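Local coordinates for cobalamin-binding protein (Desulfitobacterium hafniense, PDB 4JGI) that binds methylcobalamin in a Rossmann-like domain and probably serves as the corrinoid carrier of an O-demethylase system, at residues I92-V97 / I108-A113; E114-E119 / I205-V210. One frame throughout, in Å; residues are numbered along the deposited sequence.

Contact 1: I92-V97 / I108-A113; sequences IVLATV and IFRTMA
L94 and F109 both hold CG anti to their backbone N (chi1 180° and 175°), and from these positions the two side chains cross obliquely between strand 92-96 and helix 108-113. Both L94 methyls meet the ring near F109 CD2; CD1 is 4.0 Å from that atom, approaching the ring at an oblique angle, and CD2 also packs 3.7 Å from R110 CB, the L94 and R110 side chains crossing at about a right angle. I92 meets F109 differently, tip to tip, with its CD1 4.2 Å from F109 CZ. The same methyl touches A113 CB, which in turn sits 4.2 Å above one face of the F109 ring, offset toward the rim. The segment axes approach to 10.3 Å and run nearly antiparallel, at 165°, as expected for a strand and the helix that follows it in a beta-alpha-beta unit; here the unit belongs to the Rossmann-like cobalamin-binding domain. Only the first carbons of R110 serve the interface: its chain bends at chi3 and its guanidinium group forms a salt bridge with D122. An alanine in place of L94 would probably leave a gap against F109 and R110 CB, setting the ring freer to turn beside the cofactor. Both L94 and F109 touch co-methylcobalamin, and F109 also packs on V203 of helix 199-209. With no hydrogen bond joining the two segments, their cohesion is apolar, and the placing of L94 and F109 beside the cofactor probably rests on the fit of methyl groups against the phenyl ring.

Contact 2: E114-E119 / I205-V210; sequences EASGFE and ICQRWV
Across the contact S116 and Q207 have the nearest CA atoms, 8.4 Å apart, where helix 104-115 ends in a Schellman motif: G117, with a phi of 87°, is its C-prime residue, and the bonds F118 N to A113 O and G117 N to E114 O close it. This turn of the Rossmann-like domain directs F118 toward the last turn of helix 199-209. The F118 ring meets three residues there, all obliquely. Its CZ lies 3.8 Å from C206 CB, and its CE2 lies 3.8 Å from V210 CG2, the F118 and V210 side chains reaching toward each other tip to tip. V210 is the first residue to leave helical geometry, so the ring packs against the very end of that helix. Q207 and F118 approach each other at a slant, the amide and ring planes 52° apart; OE1 is 3.6 Å from F118 CZ, while CD sits near CE1. F118, C206 and V210 also touch I143 of the central strand 143-147, which places the cluster over the sheet between the two helix ends.

The Q207 chain bends at chi2, and beyond this bend the amide lies beside both the phenyl ring and the helix end. Its NE2 donates to S116 O in a weak hydrogen bond of 3.2 Å, with an N-H...O angle of only 127°. The carbonyl thus gains a side-chain donor, though a poorly aligned one. S116 OG is also hydrogen-bonded to M112 O in the last turn of helix 104-115. A water completes the polar side of the contact, accepting from Q207 NE2 at 3.0 Å and donating to S116 OG at 2.8 Å.

From the N terminus, the chain passes through the helices up to 60-77 before strand 91-96 opens contact 1, which closes a short loop of ten residues when helix 104-115 packs back on the strand. Contact 2 opens directly afterwards at that helix's C-terminal end and closes 85 residues later, at helix 199-209. The contacts therefore lie in series, neither nested nor crossed. They share helix 104-115 and meet physically, their centres 11 Å apart: I92 CD1 packs 3.7 Å from F118 CD2, and F109 CZ lies 4.0 Å from C206 SG. Contact 1 joins strand and helix within the beta-alpha-beta unit, and contact 2 ties the end of that helix to the final helix.

Contact 1: I92-V97 / I108-A113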
loop_
_atom_site.group_PDB
_atom_site.type_symbol
_atom_site.label_atom_id
_atom_site.label_comp_id
_atom_site.label_asym_id
_atom_site.label_seq_id
_atom_site.Cartn_x
_atom_site.Cartn_y
_atom_site.Cartn_z
ATOM N N ILE A 92 5.455 4.563 6.024
ATOM C CA ILE A 92 4.046 4.624 6.277
ATOM C C ILE A 92 3.733 4.186 7.692
ATOM O O ILE A 92 4.245 3.137 8.132
ATOM C CB ILE A 92 3.227 3.685 5.381
ATOM C CG1 ILE A 92 3.480 3.980 3.927
ATOM C CG2 ILE A 92 1.754 3.852 5.686
ATOM C CD1 ILE A 92 2.766 3.101 2.928
ATOM N N VAL A 93 3.000 5.017 8.469
ATOM C CA VAL A 93 2.492 4.593 9.751
ATOM C C VAL A 93 1.056 4.171 9.485
ATOM O O VAL A 93 0.264 4.955 8.927
ATOM C CB VAL A 93 2.576 5.719 10.815
ATOM C CG1 VAL A 93 1.759 5.362 12.031
ATOM C CG2 VAL A 93 4.014 6.013 11.194
ATOM N N LEU A 94 0.727 2.948 9.845
ATOM C CA LEU A 94 -0.529 2.272 9.451
ATOM C C LEU A 94 -1.267 1.782 10.665
ATOM O O LEU A 94 -0.656 1.178 11.520
ATOM C CB LEU A 94 -0.175 1.108 8.516
ATOM C CG LEU A 94 -1.303 0.234 7.962
ATOM C CD1 LEU A 94 -2.265 1.090 7.109
ATOM C CD2 LEU A 94 -0.749 -0.923 7.115
ATOM N N ALA A 95 -2.579 2.009 10.762
ATOM C CA ALA A 95 -3.374 1.543 11.892
ATOM C C ALA A 95 -4.788 1.371 11.556
ATOM O O ALA A 95 -5.349 2.114 10.723
ATOM C CB ALA A 95 -3.316 2.641 12.972
ATOM N N THR A 96 -5.418 0.386 12.193
ATOM C CA THR A 96 -6.822 0.350 12.290
ATOM C C THR A 96 -7.159 1.159 13.558
ATOM O O THR A 96 -6.605 0.899 14.612
ATOM C CB THR A 96 -7.365 -1.087 12.319
ATOM O OG1 THR A 96 -7.172 -1.729 11.031
ATOM C CG2 THR A 96 -8.818 -1.086 12.715
ATOM N N VAL A 97 -7.995 2.168 13.400
ATOM C CA VAL A 97 -8.181 3.181 14.417
ATOM C C VAL A 97 -9.087 2.750 15.568
ATOM O O VAL A 97 -9.792 1.790 15.507
ATOM C CB VAL A 97 -8.779 4.432 13.755
ATOM C CG1 VAL A 97 -7.835 5.032 12.735
ATOM C CG2 VAL A 97 -10.170 4.231 13.193
ATOM N N ILE A 108 -3.871 -6.664 3.937
ATOM C CA ILE A 108 -3.680 -6.761 2.488
ATOM C C ILE A 108 -2.883 -5.579 1.969
ATOM O O ILE A 108 -1.889 -5.733 1.280
ATOM C CB ILE A 108 -5.032 -6.949 1.738
ATOM C CG1 ILE A 108 -5.662 -8.252 2.148
ATOM C CG2 ILE A 108 -4.826 -6.847 0.266
ATOM C CD1 ILE A 108 -7.065 -8.466 1.578
ATOM N N PHE A 109 -3.256 -4.386 2.390
ATOM C CA PHE A 109 -2.502 -3.212 2.060
ATOM C C PHE A 109 -1.097 -3.227 2.616
ATOM O O PHE A 109 -0.175 -2.906 1.869
ATOM C CB PHE A 109 -3.285 -1.982 2.500
ATOM C CG PHE A 109 -2.512 -0.704 2.299
ATOM C CD1 PHE A 109 -2.361 -0.147 1.010
ATOM C CD2 PHE A 109 -1.899 -0.073 3.331
ATOM C CE1 PHE A 109 -1.562 0.998 0.809
ATOM C CE2 PHE A 109 -1.154 1.071 3.123
ATOM C CZ PHE A 109 -0.998 1.625 1.867
ATOM N N ARG A 110 -0.920 -3.633 3.857
ATOM C CA ARG A 110 0.380 -3.716 4.455
ATOM C C ARG A 110 1.281 -4.605 3.600
ATOM O O ARG A 110 2.441 -4.257 3.308
ATOM C CB ARG A 110 0.263 -4.294 5.890
ATOM C CG ARG A 110 1.586 -4.471 6.561
ATOM C CD ARG A 110 1.412 -5.228 7.863
ATOM N NE ARG A 110 0.933 -6.592 7.652
ATOM C CZ ARG A 110 0.385 -7.394 8.575
ATOM N NH1 ARG A 110 0.072 -6.970 9.783
ATOM N NH2 ARG A 110 0.036 -8.639 8.223
ATOM N N THR A 111 0.773 -5.759 3.150
ATOM C CA THR A 111 1.602 -6.695 2.388
ATOM C C THR A 111 1.968 -6.028 1.048
ATOM O O THR A 111 3.134 -6.123 0.644
ATOM C CB THR A 111 0.865 -8.004 2.164
ATOM O OG1 THR A 111 0.528 -8.551 3.470
ATOM C CG2 THR A 111 1.712 -8.964 1.307
ATOM N N MET A 112 1.034 -5.402 0.352
ATOM C CA MET A 112 1.320 -4.747 -0.949
ATOM C C MET A 112 2.295 -3.617 -0.758
ATOM O O MET A 112 3.183 -3.460 -1.565
ATOM C CB MET A 112 0.064 -4.271 -1.627
ATOM C CG MET A 112 -0.843 -5.434 -2.035
ATOM S SD MET A 112 -2.294 -4.636 -2.733
ATOM C CE MET A 112 -3.135 -6.024 -3.471
ATOM N N ALA A 113 2.143 -2.861 0.314
ATOM C CA ALA A 113 3.011 -1.694 0.519
ATOM C C ALA A 113 4.446 -2.104 0.825
ATOM O O ALA A 113 5.410 -1.547 0.292
ATOM C CB ALA A 113 2.457 -0.847 1.662
#

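Contact 2: E114-E119 / I205-V210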
loop_
_atom_site.group_PDB
_atom_site.type_symbol
_atom_site.label_atom_id
_atom_site.label_comp_id
_atom_site.label_asym_id
_atom_site.label_seq_id
_atom_site.Cartn_x
_atom_site.Cartn_y
_atom_site.Cartn_z
ATOM N N GLU A 114 4.606 -3.142 1.666
ATOM C CA GLU A 114 5.892 -3.738 1.988
ATOM C C GLU A 114 6.574 -4.286 0.698
ATOM O O GLU A 114 7.728 -4.040 0.488
ATOM C CB GLU A 114 5.789 -4.779 3.138
ATOM C CG GLU A 114 5.566 -4.087 4.462
ATOM C CD GLU A 114 5.515 -5.064 5.690
ATOM O OE1 GLU A 114 5.064 -6.236 5.499
ATOM O OE2 GLU A 114 5.892 -4.646 6.839
ATOM N N ALA A 115 5.809 -4.958 -0.127
ATOM C CA ALA A 115 6.310 -5.498 -1.366
ATOM C C ALA A 115 6.656 -4.423 -2.379
ATOM O O ALA A 115 7.379 -4.702 -3.322
ATOM C CB ALA A 115 5.284 -6.442 -1.974
ATOM N N SER A 116 6.142 -3.208 -2.204
ATOM C CA SER A 116 6.357 -2.093 -3.079
ATOM C C SER A 116 7.409 -1.169 -2.555
ATOM O O SER A 116 7.558 -0.091 -3.127
ATOM C CB SER A 116 5.093 -1.304 -3.182
ATOM O OG SER A 116 4.071 -2.066 -3.818
ATOM N N GLY A 117 8.169 -1.608 -1.564
ATOM C CA GLY A 117 9.330 -0.908 -1.048
ATOM C C GLY A 117 9.083 0.111 0.017
ATOM O O GLY A 117 9.999 0.896 0.328
ATOM N N PHE A 118 7.894 0.094 0.643
ATOM C CA PHE A 118 7.689 1.021 1.743
ATOM C C PHE A 118 8.135 0.385 3.056
ATOM O O PHE A 118 7.965 -0.837 3.249
ATOM C CB PHE A 118 6.232 1.426 1.895
ATOM C CG PHE A 118 5.670 2.286 0.788
ATOM C CD1 PHE A 118 5.138 1.718 -0.346
ATOM C CD2 PHE A 118 5.753 3.669 0.852
ATOM C CE1 PHE A 118 4.657 2.481 -1.376
ATOM C CE2 PHE A 118 5.265 4.444 -0.226
ATOM C CZ PHE A 118 4.764 3.840 -1.339
ATOM N N GLU A 119 8.619 1.174 4.001
ATOM C CA GLU A 119 8.821 0.735 5.395
ATOM C C GLU A 119 7.518 1.027 6.140
ATOM O O GLU A 119 7.074 2.200 6.183
ATOM C CB GLU A 119 9.949 1.471 6.038
ATOM C CG GLU A 119 10.130 1.073 7.501
ATOM C CD GLU A 119 11.401 1.622 8.142
ATOM O OE1 GLU A 119 11.870 2.692 7.698
ATOM O OE2 GLU A 119 11.866 0.999 9.157
ATOM N N ILE A 205 -1.754 5.161 -5.227
ATOM C CA ILE A 205 -1.802 6.523 -4.642
ATOM C C ILE A 205 -0.537 6.882 -3.901
ATOM O O ILE A 205 0.068 7.985 -4.078
ATOM C CB ILE A 205 -3.062 6.724 -3.813
ATOM C CG1 ILE A 205 -4.339 6.681 -4.635
ATOM C CG2 ILE A 205 -2.960 7.987 -2.953
ATOM C CD1 ILE A 205 -5.600 6.408 -3.876
ATOM N N CYS A 206 -0.076 5.980 -3.085
ATOM C CA CYS A 206 1.052 6.218 -2.244
ATOM C C CYS A 206 2.360 6.341 -3.059
ATOM O O CYS A 206 3.225 7.178 -2.779
ATOM C CB CYS A 206 1.180 5.077 -1.242
ATOM S SG CYS A 206 -0.060 5.067 0.091
ATOM N N GLN A 207 2.453 5.514 -4.080
ATOM C CA GLN A 207 3.605 5.610 -5.005
ATOM C C GLN A 207 3.688 6.973 -5.730
ATOM O O GLN A 207 4.784 7.521 -5.847
ATOM C CB GLN A 207 3.589 4.488 -6.014
ATOM C CG GLN A 207 3.931 3.128 -5.439
ATOM C CD GLN A 207 5.417 2.865 -5.108
ATOM O OE1 GLN A 207 6.190 3.734 -4.696
ATOM N NE2 GLN A 207 5.812 1.610 -5.274
ATOM N N ARG A 208 2.541 7.529 -6.097
ATOM C CA ARG A 208 2.480 8.849 -6.687
ATOM C C ARG A 208 2.966 9.915 -5.718
ATOM O O ARG A 208 3.627 10.884 -6.120
ATOM C CB ARG A 208 1.073 9.183 -7.229
ATOM C CG ARG A 208 0.647 8.327 -8.414
ATOM C CD ARG A 208 -0.744 8.518 -8.878
ATOM N NE ARG A 208 -0.886 7.926 -10.221
ATOM C CZ ARG A 208 -1.767 8.326 -11.146
ATOM N NH1 ARG A 208 -2.714 9.175 -10.794
ATOM N NH2 ARG A 208 -1.757 7.820 -12.406
ATOM N N TRP A 209 2.597 9.798 -4.422
ATOM C CA TRP A 209 3.075 10.796 -3.450
ATOM C C TRP A 209 4.572 10.798 -3.143
ATOM O O TRP A 209 5.143 11.822 -2.771
ATOM C CB TRP A 209 2.306 10.498 -2.182
ATOM C CG TRP A 209 0.885 10.939 -2.174
ATOM C CD1 TRP A 209 0.296 11.957 -2.913
ATOM C CD2 TRP A 209 -0.130 10.453 -1.305
ATOM N NE1 TRP A 209 -1.009 12.101 -2.554
ATOM C CE2 TRP A 209 -1.301 11.174 -1.570
ATOM C CE3 TRP A 209 -0.182 9.421 -0.338
ATOM C CZ2 TRP A 209 -2.496 10.949 -0.913
ATOM C CZ3 TRP A 209 -1.369 9.214 0.316
ATOM C CH2 TRP A 209 -2.495 9.980 0.089
ATOM N N VAL A 210 5.236 9.668 -3.294
ATOM C CA VAL A 210 6.614 9.575 -2.911
ATOM C C VAL A 210 7.550 9.595 -4.118
ATOM O O VAL A 210 7.078 9.519 -5.228
ATOM C CB VAL A 210 6.871 8.410 -1.922
ATOM C CG1 VAL A 210 5.866 8.526 -0.792
ATOM C CG2 VAL A 210 6.774 7.037 -2.541
HETATM O O HOH W 1 4.041 -0.580 -6.170
#